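PDB 3EAA: EvpC from Edwardsiella tarda, which is a type VI secretion system protein of the Hcp family, whose members form ring-shaped hexamers thought to stack into the tube of the secretion apparatus. Local coordinates for residues 134-139 with 150-155; 81-86 with 100-105. All blocks are in the same frame, centred on the assembly; numbering follows the deposited sequence.

Interaction 1. Residues 134-139 with 150-155; sequences TWEYVP and IGPEGW
T134 and G154 face each other as an antiparallel, non-hydrogen-bonded pair, CA to CA 4.0 Å, and the end-to-end directions of the two segments differ by 164°, close to antiparallel, though most of both is irregular. Near the far end I150 N gives Y137 O a hydrogen bond of 2.7 Å, with 170° at the hydrogen. W135 N also donates to E153 O, though that oxygen is less surely placed.

The indole of W135 lies flat under the backbone of the opposite segment. G154 CA stands over the six-membered ring, 3.9 Å from its centroid, in a CH-pi contact. G154 has no side chain to hold the two backbones apart here. At the pyrrole end, W135 CD1 meets E153 CB at 3.9 Å. I150 fills the other end: its CG1 comes in the plane of the Y137 ring to the edge atom CD2, 3.9 Å away, and also touches P139 CD. E136 leaves in a different direction: chi1 -63° puts CG anti to the carbonyl carbon, where it meets P152 CB at 3.2 Å, and the two side chains cross at a slant. E136 OE1 forms a salt bridge with K149.

W135 NE1 and E153 OE1 both bond to the hydroxyl of S72 of the second subunit, and E153 OE1 also meets K69 of that subunit in a salt bridge. The chemistry therefore implies a subunit interface: one face of the indole packs on the backbone at G154, while its N-H and the E153 carboxylate bond to the neighbour in the hexamer.

Interaction 2. Residues 81-86 with 100-105; sequences PTLELE and YKFTHV
L83 and F102 are the central hydrogen-bonded pair of two antiparallel strands, 82-86 and 100-102, whose axes make an angle of 167°. F102 N donates to L83 O at 2.7 Å, L83 N returns a bond to F102 O, and the next hydrogen-bonded pair, L85 and Y100, two residues on, exchanges bonds in the same way.

The tight side is the face carrying L83, L85, Y100 and F102. L83 CG is anti to the backbone N (chi1 178°), and its CD2 lies against F102 CD1 at 3.7 Å, the two side chains running side by side. That same CD1 is turned edge-on to L83 O, 3.3 Å away and in the ring plane. V105, past the corner at 103-104, comes back to put its CG2 3.5 Å from L83 CB. L57 of strand 52-62 packs on both leucines, and the Y130 ring meets F102 edge-to-face, so this layer is buried.

The other face, with T82, E84, K101 and T103, is looser and partly exposed. E84 and K101 lie side by side, CG to CG 4.2 Å, yet E84 OE1 and K101 NZ stay 6.0 Å apart, and their opposite charges probably attract each other only at long range. At the corner, exposed P81 and H104 are joined by the backbone: H104 N reaches P81 O at 2.8 Å from 59° out of the carbonyl plane, and T103 CG2 touches that oxygen at 3.4 Å.

Here is the open end of a beta hairpin, where the chain leaves one sheet and starts strand 105-113 of the other; such a hairpin, with its apolar face turned inward and its polar face outward, is in keeping with the beta-barrel of the Hcp family.

How the interactions relate
Both contacts reach the same sheet, interaction 1 only at its T134/G154 end; strand 132-134, the first strand of interaction 1, lies next to strand 96-102 of interaction 2. T134 O probably accepts a hydrogen bond from K101 N, at 3.2 Å, and W135 CE3 packs on Y100 CE2; the E136 OE2 pair with K101 NZ is long and weak. Interaction 2 sits nearer the centre of the chain, has regular strand pairing, and buries leucines and aromatics. Interaction 1 lies further out, with two cross-segment backbone hydrogen bonds against five, and an aromatic-on-backbone contact. Interaction 2 lies within one subunit's fold, whereas interaction 1 extends to the subunit interface through the W135 N-H and E153 OE1.

Interaction 1. Residues 134-139 with 150-155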
ATOM      1  N   THR A 134      29.028   1.431 -19.089  1.00 22.57           N
ATOM      2  CA  THR A 134      29.443   2.789 -19.436  1.00 21.01           C
ATOM      3  C   THR A 134      28.250   3.722 -19.659  1.00 21.81           C
ATOM      4  O   THR A 134      27.250   3.316 -20.230  1.00 22.44           O
ATOM      5  CB  THR A 134      30.284   2.764 -20.709  1.00 23.11           C
ATOM      6  OG1 THR A 134      31.407   1.899 -20.512  1.00 23.59           O
ATOM      7  CG2 THR A 134      30.774   4.156 -21.048  1.00 49.76           C
ATOM      8  N   TRP A 135      28.352   4.978 -19.223  1.00 34.17           N
ATOM      9  CA  TRP A 135      27.207   5.890 -19.332  1.00 31.85           C
ATOM     10  C   TRP A 135      27.030   6.554 -20.700  1.00 24.12           C
ATOM     11  O   TRP A 135      26.122   6.197 -21.441  1.00 27.37           O
ATOM     12  CB  TRP A 135      27.199   6.981 -18.254  1.00 28.36           C
ATOM     13  CG  TRP A 135      27.975   6.711 -17.014  1.00 19.37           C
ATOM     14  CD1 TRP A 135      28.856   7.561 -16.414  1.00 22.55           C
ATOM     15  CD2 TRP A 135      27.940   5.532 -16.207  1.00 17.49           C
ATOM     16  NE1 TRP A 135      29.377   6.984 -15.289  1.00 24.19           N
ATOM     17  CE2 TRP A 135      28.836   5.744 -15.137  1.00 23.32           C
ATOM     18  CE3 TRP A 135      27.246   4.327 -16.283  1.00 30.28           C
ATOM     19  CZ2 TRP A 135      29.052   4.782 -14.148  1.00 18.77           C
ATOM     20  CZ3 TRP A 135      27.466   3.371 -15.293  1.00 28.47           C
ATOM     21  CH2 TRP A 135      28.362   3.609 -14.242  1.00 25.11           C
ATOM     22  N   GLU A 136      27.869   7.539 -21.011  1.00 17.97           N
ATOM     23  CA  GLU A 136      27.735   8.312 -22.257  1.00 15.66           C
ATOM     24  C   GLU A 136      26.396   9.030 -22.397  1.00 17.25           C
ATOM     25  O   GLU A 136      25.335   8.408 -22.492  1.00 17.16           O
ATOM     26  CB  GLU A 136      27.944   7.436 -23.488  1.00 27.63           C
ATOM     27  CG  GLU A 136      29.308   6.812 -23.625  1.00 31.30           C
ATOM     28  CD  GLU A 136      29.508   6.207 -24.998  1.00 29.07           C
ATOM     29  OE1 GLU A 136      28.736   6.562 -25.911  1.00 25.80           O
ATOM     30  OE2 GLU A 136      30.432   5.387 -25.172  1.00 54.68           O
ATOM     31  N   TYR A 137      26.468  10.352 -22.437  1.00 18.28           N
ATOM     32  CA  TYR A 137      25.307  11.202 -22.632  1.00 14.33           C
ATOM     33  C   TYR A 137      25.610  12.229 -23.725  1.00 28.51           C
ATOM     34  O   TYR A 137      26.764  12.603 -23.934  1.00 29.86           O
ATOM     35  CB  TYR A 137      24.998  11.941 -21.335  1.00 18.38           C
ATOM     36  CG  TYR A 137      23.953  13.035 -21.461  1.00 27.99           C
ATOM     37  CD1 TYR A 137      22.602  12.735 -21.358  1.00 29.27           C
ATOM     38  CD2 TYR A 137      24.316  14.366 -21.662  1.00 17.44           C
ATOM     39  CE1 TYR A 137      21.640  13.714 -21.461  1.00 29.15           C
ATOM     40  CE2 TYR A 137      23.357  15.357 -21.769  1.00 26.95           C
ATOM     41  CZ  TYR A 137      22.013  15.025 -21.664  1.00 32.32           C
ATOM     42  OH  TYR A 137      21.027  15.989 -21.766  1.00 20.78           O
ATOM     43  N   VAL A 138      24.573  12.692 -24.410  1.00 21.97           N
ATOM     44  CA  VAL A 138      24.729  13.722 -25.426  1.00 20.85           C
ATOM     45  C   VAL A 138      23.623  14.761 -25.300  1.00 25.98           C
ATOM     46  O   VAL A 138      22.445  14.421 -25.399  1.00 34.99           O
ATOM     47  CB  VAL A 138      24.679  13.118 -26.843  1.00 23.42           C
ATOM     48  CG1 VAL A 138      24.632  14.203 -27.888  1.00 23.95           C
ATOM     49  CG2 VAL A 138      25.875  12.212 -27.081  1.00 35.75           C
ATOM     50  N   PRO A 139      23.997  16.033 -25.076  1.00 21.86           N
ATOM     51  CA  PRO A 139      23.088  17.186 -25.076  1.00 22.27           C
ATOM     52  C   PRO A 139      22.446  17.404 -26.443  1.00 32.18           C
ATOM     53  O   PRO A 139      22.843  16.762 -27.419  1.00 34.62           O
ATOM     54  CB  PRO A 139      24.024  18.355 -24.765  1.00 19.53           C
ATOM     55  CG  PRO A 139      25.371  17.845 -25.116  1.00 26.12           C
ATOM     56  CD  PRO A 139      25.343  16.439 -24.662  1.00 25.64           C
ATOM     57  N   ILE A 150      29.233  13.790 -23.904  1.00 35.50           N
ATOM     58  CA  ILE A 150      29.778  13.948 -22.559  1.00 37.28           C
ATOM     59  C   ILE A 150      30.546  12.723 -22.079  1.00 34.25           C
ATOM     60  O   ILE A 150      29.954  11.704 -21.720  1.00 19.21           O
ATOM     61  CB  ILE A 150      28.698  14.326 -21.531  1.00 42.00           C
ATOM     62  CG1 ILE A 150      27.973  15.601 -21.973  1.00 37.31           C
ATOM     63  CG2 ILE A 150      29.322  14.519 -20.148  1.00 37.22           C
ATOM     64  CD1 ILE A 150      28.892  16.692 -22.496  1.00 23.05           C
ATOM     65  N   GLY A 151      31.873  12.881 -22.072  1.00 54.34           N
ATOM     66  CA  GLY A 151      32.861  11.843 -21.752  1.00 61.84           C
ATOM     67  C   GLY A 151      32.288  10.512 -21.268  1.00 39.13           C
ATOM     68  O   GLY A 151      31.813  10.405 -20.136  1.00 40.50           O
ATOM     69  N   PRO A 152      32.333   9.496 -22.141  1.00 25.16           N
ATOM     70  CA  PRO A 152      31.982   8.106 -21.828  1.00 28.53           C
ATOM     71  C   PRO A 152      32.737   7.593 -20.609  1.00 28.69           C
ATOM     72  O   PRO A 152      33.946   7.361 -20.664  1.00 45.07           O
ATOM     73  CB  PRO A 152      32.456   7.348 -23.075  1.00 39.09           C
ATOM     74  CG  PRO A 152      33.399   8.337 -23.787  1.00 44.40           C
ATOM     75  CD  PRO A 152      32.736   9.640 -23.546  1.00 25.69           C
ATOM     76  N   GLU A 153      32.027   7.414 -19.507  1.00 24.99           N
ATOM     77  CA  GLU A 153      32.648   6.887 -18.304  1.00 26.11           C
ATOM     78  C   GLU A 153      31.888   5.649 -17.852  1.00 34.32           C
ATOM     79  O   GLU A 153      30.888   5.271 -18.465  1.00 33.53           O
ATOM     80  CB  GLU A 153      32.695   7.951 -17.209  1.00 22.21           C
ATOM     81  CG  GLU A 153      33.773   8.994 -17.440  1.00 17.77           C
ATOM     82  CD  GLU A 153      33.425  10.342 -16.857  1.00 24.74           C
ATOM     83  OE1 GLU A 153      33.152  10.420 -15.639  1.00 25.40           O
ATOM     84  OE2 GLU A 153      33.436  11.329 -17.622  1.00 23.94           O
ATOM     85  N   GLY A 154      32.369   5.007 -16.795  1.00 20.76           N
ATOM     86  CA  GLY A 154      31.775   3.758 -16.382  1.00 20.08           C
ATOM     87  C   GLY A 154      32.530   3.117 -15.249  1.00 19.03           C
ATOM     88  O   GLY A 154      33.198   3.801 -14.489  1.00 18.96           O
ATOM     89  N   TRP A 155      32.438   1.798 -15.142  1.00 21.12           N
ATOM     90  CA  TRP A 155      32.984   1.112 -13.983  1.00 20.16           C
ATOM     91  C   TRP A 155      32.951  -0.399 -14.164  1.00 19.02           C
ATOM     92  O   TRP A 155      32.175  -0.919 -14.965  1.00 19.33           O
ATOM     93  CB  TRP A 155      32.198   1.531 -12.745  1.00 15.28           C
ATOM     94  CG  TRP A 155      32.658   0.935 -11.470  1.00 16.49           C
ATOM     95  CD1 TRP A 155      32.317  -0.285 -10.969  1.00 18.67           C
ATOM     96  CD2 TRP A 155      33.517   1.541 -10.496  1.00 19.09           C
ATOM     97  NE1 TRP A 155      32.921  -0.485  -9.752  1.00 22.45           N
ATOM     98  CE2 TRP A 155      33.666   0.621  -9.440  1.00 21.77           C
ATOM     99  CE3 TRP A 155      34.181   2.769 -10.422  1.00 18.52           C
ATOM    100  CZ2 TRP A 155      34.452   0.886  -8.322  1.00 26.67           C
ATOM    101  CZ3 TRP A 155      34.962   3.032  -9.307  1.00 21.91           C
ATOM    102  CH2 TRP A 155      35.092   2.095  -8.275  1.00 27.31           C
TER

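Interaction 2. Residues 81-86 with 100-105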
ATOM      1  N   PRO A  81      28.332 -11.226 -24.360  1.00 28.98           N
ATOM      2  CA  PRO A  81      29.515 -10.381 -24.223  1.00 25.58           C
ATOM      3  C   PRO A  81      29.110  -8.953 -23.957  1.00 23.56           C
ATOM      4  O   PRO A  81      29.802  -8.215 -23.261  1.00 18.96           O
ATOM      5  CB  PRO A  81      30.147 -10.451 -25.617  1.00 33.25           C
ATOM      6  CG  PRO A  81      29.436 -11.579 -26.336  1.00 45.63           C
ATOM      7  CD  PRO A  81      28.082 -11.618 -25.757  1.00 40.29           C
ATOM      8  N   THR A  82      27.978  -8.565 -24.524  1.00 31.48           N
ATOM      9  CA  THR A  82      27.674  -7.154 -24.641  1.00 26.48           C
ATOM     10  C   THR A  82      26.197  -6.856 -24.786  1.00 25.37           C
ATOM     11  O   THR A  82      25.521  -7.380 -25.669  1.00 19.83           O
ATOM     12  CB  THR A  82      28.400  -6.573 -25.854  1.00 22.75           C
ATOM     13  OG1 THR A  82      29.803  -6.532 -25.582  1.00 11.71           O
ATOM     14  CG2 THR A  82      27.892  -5.178 -26.172  1.00 36.11           C
ATOM     15  N   LEU A  83      25.717  -5.984 -23.913  1.00 24.58           N
ATOM     16  CA  LEU A  83      24.381  -5.435 -24.020  1.00 21.48           C
ATOM     17  C   LEU A  83      24.484  -3.919 -24.179  1.00 16.62           C
ATOM     18  O   LEU A  83      25.101  -3.247 -23.362  1.00 13.73           O
ATOM     19  CB  LEU A  83      23.576  -5.777 -22.772  1.00 16.73           C
ATOM     20  CG  LEU A  83      22.169  -5.200 -22.792  1.00 15.61           C
ATOM     21  CD1 LEU A  83      21.295  -6.057 -23.687  1.00 19.97           C
ATOM     22  CD2 LEU A  83      21.606  -5.111 -21.393  1.00 16.55           C
ATOM     23  N   GLU A  84      23.888  -3.396 -25.243  1.00 16.29           N
ATOM     24  CA  GLU A  84      23.893  -1.969 -25.499  1.00 15.81           C
ATOM     25  C   GLU A  84      22.514  -1.380 -25.296  1.00 15.28           C
ATOM     26  O   GLU A  84      21.579  -1.726 -25.993  1.00 22.23           O
ATOM     27  CB  GLU A  84      24.335  -1.676 -26.931  1.00 19.83           C
ATOM     28  CG  GLU A  84      25.806  -1.914 -27.205  1.00 26.93           C
ATOM     29  CD  GLU A  84      26.100  -2.050 -28.695  1.00 44.22           C
ATOM     30  OE1 GLU A  84      25.783  -1.119 -29.471  1.00 29.08           O
ATOM     31  OE2 GLU A  84      26.650  -3.096 -29.092  1.00 52.50           O
ATOM     32  N   LEU A  85      22.386  -0.470 -24.347  1.00 17.03           N
ATOM     33  CA  LEU A  85      21.139   0.264 -24.206  1.00 19.38           C
ATOM     34  C   LEU A  85      21.235   1.634 -24.880  1.00 25.97           C
ATOM     35  O   LEU A  85      22.290   2.289 -24.860  1.00 24.76           O
ATOM     36  CB  LEU A  85      20.748   0.413 -22.735  1.00 19.64           C
ATOM     37  CG  LEU A  85      19.253   0.680 -22.550  1.00 19.13           C
ATOM     38  CD1 LEU A  85      18.752   0.095 -21.244  1.00 18.85           C
ATOM     39  CD2 LEU A  85      18.951   2.170 -22.647  1.00 23.31           C
ATOM     40  N   GLU A  86      20.129   2.064 -25.476  1.00 17.41           N
ATOM     41  CA  GLU A  86      20.140   3.280 -26.267  1.00 22.59           C
ATOM     42  C   GLU A  86      18.790   3.998 -26.263  1.00 26.84           C
ATOM     43  O   GLU A  86      17.785   3.463 -26.735  1.00 20.64           O
ATOM     44  CB  GLU A  86      20.557   2.942 -27.691  1.00 20.76           C
ATOM     45  CG  GLU A  86      21.241   4.053 -28.423  1.00 22.46           C
ATOM     46  CD  GLU A  86      22.029   3.549 -29.621  1.00 27.79           C
ATOM     47  OE1 GLU A  86      22.833   2.603 -29.451  1.00 30.69           O
ATOM     48  OE2 GLU A  86      21.848   4.102 -30.728  1.00 25.80           O
ATOM     49  N   TYR A 100      24.174   3.451 -23.163  1.00 23.60           N
ATOM     50  CA  TYR A 100      24.660   2.584 -22.106  1.00 23.62           C
ATOM     51  C   TYR A 100      25.318   1.375 -22.724  1.00 15.72           C
ATOM     52  O   TYR A 100      24.938   0.954 -23.805  1.00 17.27           O
ATOM     53  CB  TYR A 100      23.518   2.151 -21.196  1.00 23.20           C
ATOM     54  CG  TYR A 100      23.455   2.919 -19.906  1.00 20.88           C
ATOM     55  CD1 TYR A 100      22.548   3.962 -19.730  1.00 25.97           C
ATOM     56  CD2 TYR A 100      24.298   2.594 -18.852  1.00 22.84           C
ATOM     57  CE1 TYR A 100      22.486   4.665 -18.532  1.00 17.05           C
ATOM     58  CE2 TYR A 100      24.244   3.286 -17.651  1.00 34.83           C
ATOM     59  CZ  TYR A 100      23.339   4.323 -17.497  1.00 28.81           C
ATOM     60  OH  TYR A 100      23.294   5.013 -16.304  1.00 20.03           O
ATOM     61  N   LYS A 101      26.306   0.821 -22.038  1.00  8.64           N
ATOM     62  CA  LYS A 101      27.033  -0.312 -22.569  1.00 12.49           C
ATOM     63  C   LYS A 101      27.464  -1.279 -21.474  1.00 18.15           C
ATOM     64  O   LYS A 101      28.256  -0.932 -20.609  1.00 22.58           O
ATOM     65  CB  LYS A 101      28.239   0.161 -23.385  1.00 17.54           C
ATOM     66  CG  LYS A 101      27.874   0.771 -24.746  1.00 28.34           C
ATOM     67  CD  LYS A 101      29.077   1.462 -25.411  1.00 38.45           C
ATOM     68  CE  LYS A 101      28.744   1.993 -26.808  1.00 34.25           C
ATOM     69  NZ  LYS A 101      29.896   2.715 -27.418  1.00 28.29           N
ATOM     70  N   PHE A 102      26.926  -2.494 -21.519  1.00 14.83           N
ATOM     71  CA  PHE A 102      27.246  -3.523 -20.539  1.00 12.97           C
ATOM     72  C   PHE A 102      28.094  -4.601 -21.163  1.00 15.84           C
ATOM     73  O   PHE A 102      27.963  -4.911 -22.346  1.00 18.99           O
ATOM     74  CB  PHE A 102      25.978  -4.149 -19.958  1.00 11.50           C
ATOM     75  CG  PHE A 102      24.993  -3.150 -19.448  1.00 13.74           C
ATOM     76  CD1 PHE A 102      24.096  -2.536 -20.309  1.00 14.93           C
ATOM     77  CD2 PHE A 102      24.962  -2.819 -18.110  1.00 15.32           C
ATOM     78  CE1 PHE A 102      23.183  -1.606 -19.841  1.00 11.63           C
ATOM     79  CE2 PHE A 102      24.054  -1.895 -17.634  1.00 14.91           C
ATOM     80  CZ  PHE A 102      23.164  -1.285 -18.501  1.00 11.27           C
ATOM     81  N   THR A 103      28.948  -5.190 -20.341  1.00 13.40           N
ATOM     82  CA  THR A 103      29.899  -6.178 -20.802  1.00 16.46           C
ATOM     83  C   THR A 103      29.829  -7.374 -19.871  1.00 15.91           C
ATOM     84  O   THR A 103      29.882  -7.214 -18.657  1.00 22.60           O
ATOM     85  CB  THR A 103      31.339  -5.596 -20.802  1.00 22.13           C
ATOM     86  OG1 THR A 103      31.315  -4.228 -21.220  1.00 25.31           O
ATOM     87  CG2 THR A 103      32.248  -6.373 -21.731  1.00 17.24           C
ATOM     88  N   HIS A 104      29.711  -8.567 -20.444  1.00 16.57           N
ATOM     89  CA  HIS A 104      29.570  -9.803 -19.670  1.00 19.90           C
ATOM     90  C   HIS A 104      28.187  -9.913 -19.015  1.00 20.08           C
ATOM     91  O   HIS A 104      28.052 -10.032 -17.799  1.00 20.79           O
ATOM     92  CB  HIS A 104      30.700  -9.956 -18.646  1.00 13.53           C
ATOM     93  CG  HIS A 104      32.058 -10.003 -19.261  1.00 49.81           C
ATOM     94  ND1 HIS A 104      32.517 -11.103 -19.980  1.00 50.92           N
ATOM     95  CD2 HIS A 104      33.063  -9.101 -19.303  1.00 46.25           C
ATOM     96  CE1 HIS A 104      33.728 -10.863 -20.420  1.00 32.74           C
ATOM     97  NE2 HIS A 104      34.095  -9.649 -20.023  1.00 38.13           N
ATOM     98  N   VAL A 105      27.162  -9.892 -19.854  1.00 11.98           N
ATOM     99  CA  VAL A 105      25.795  -9.827 -19.392  1.00 11.98           C
ATOM    100  C   VAL A 105      25.131 -11.190 -19.287  1.00 24.63           C
ATOM    101  O   VAL A 105      25.436 -12.101 -20.054  1.00 31.19           O
ATOM    102  CB  VAL A 105      24.941  -8.978 -20.342  1.00 14.79           C
ATOM    103  CG1 VAL A 105      23.779  -8.339 -19.576  1.00 18.19           C
ATOM    104  CG2 VAL A 105      25.786  -7.920 -21.016  1.00 13.57           C
TER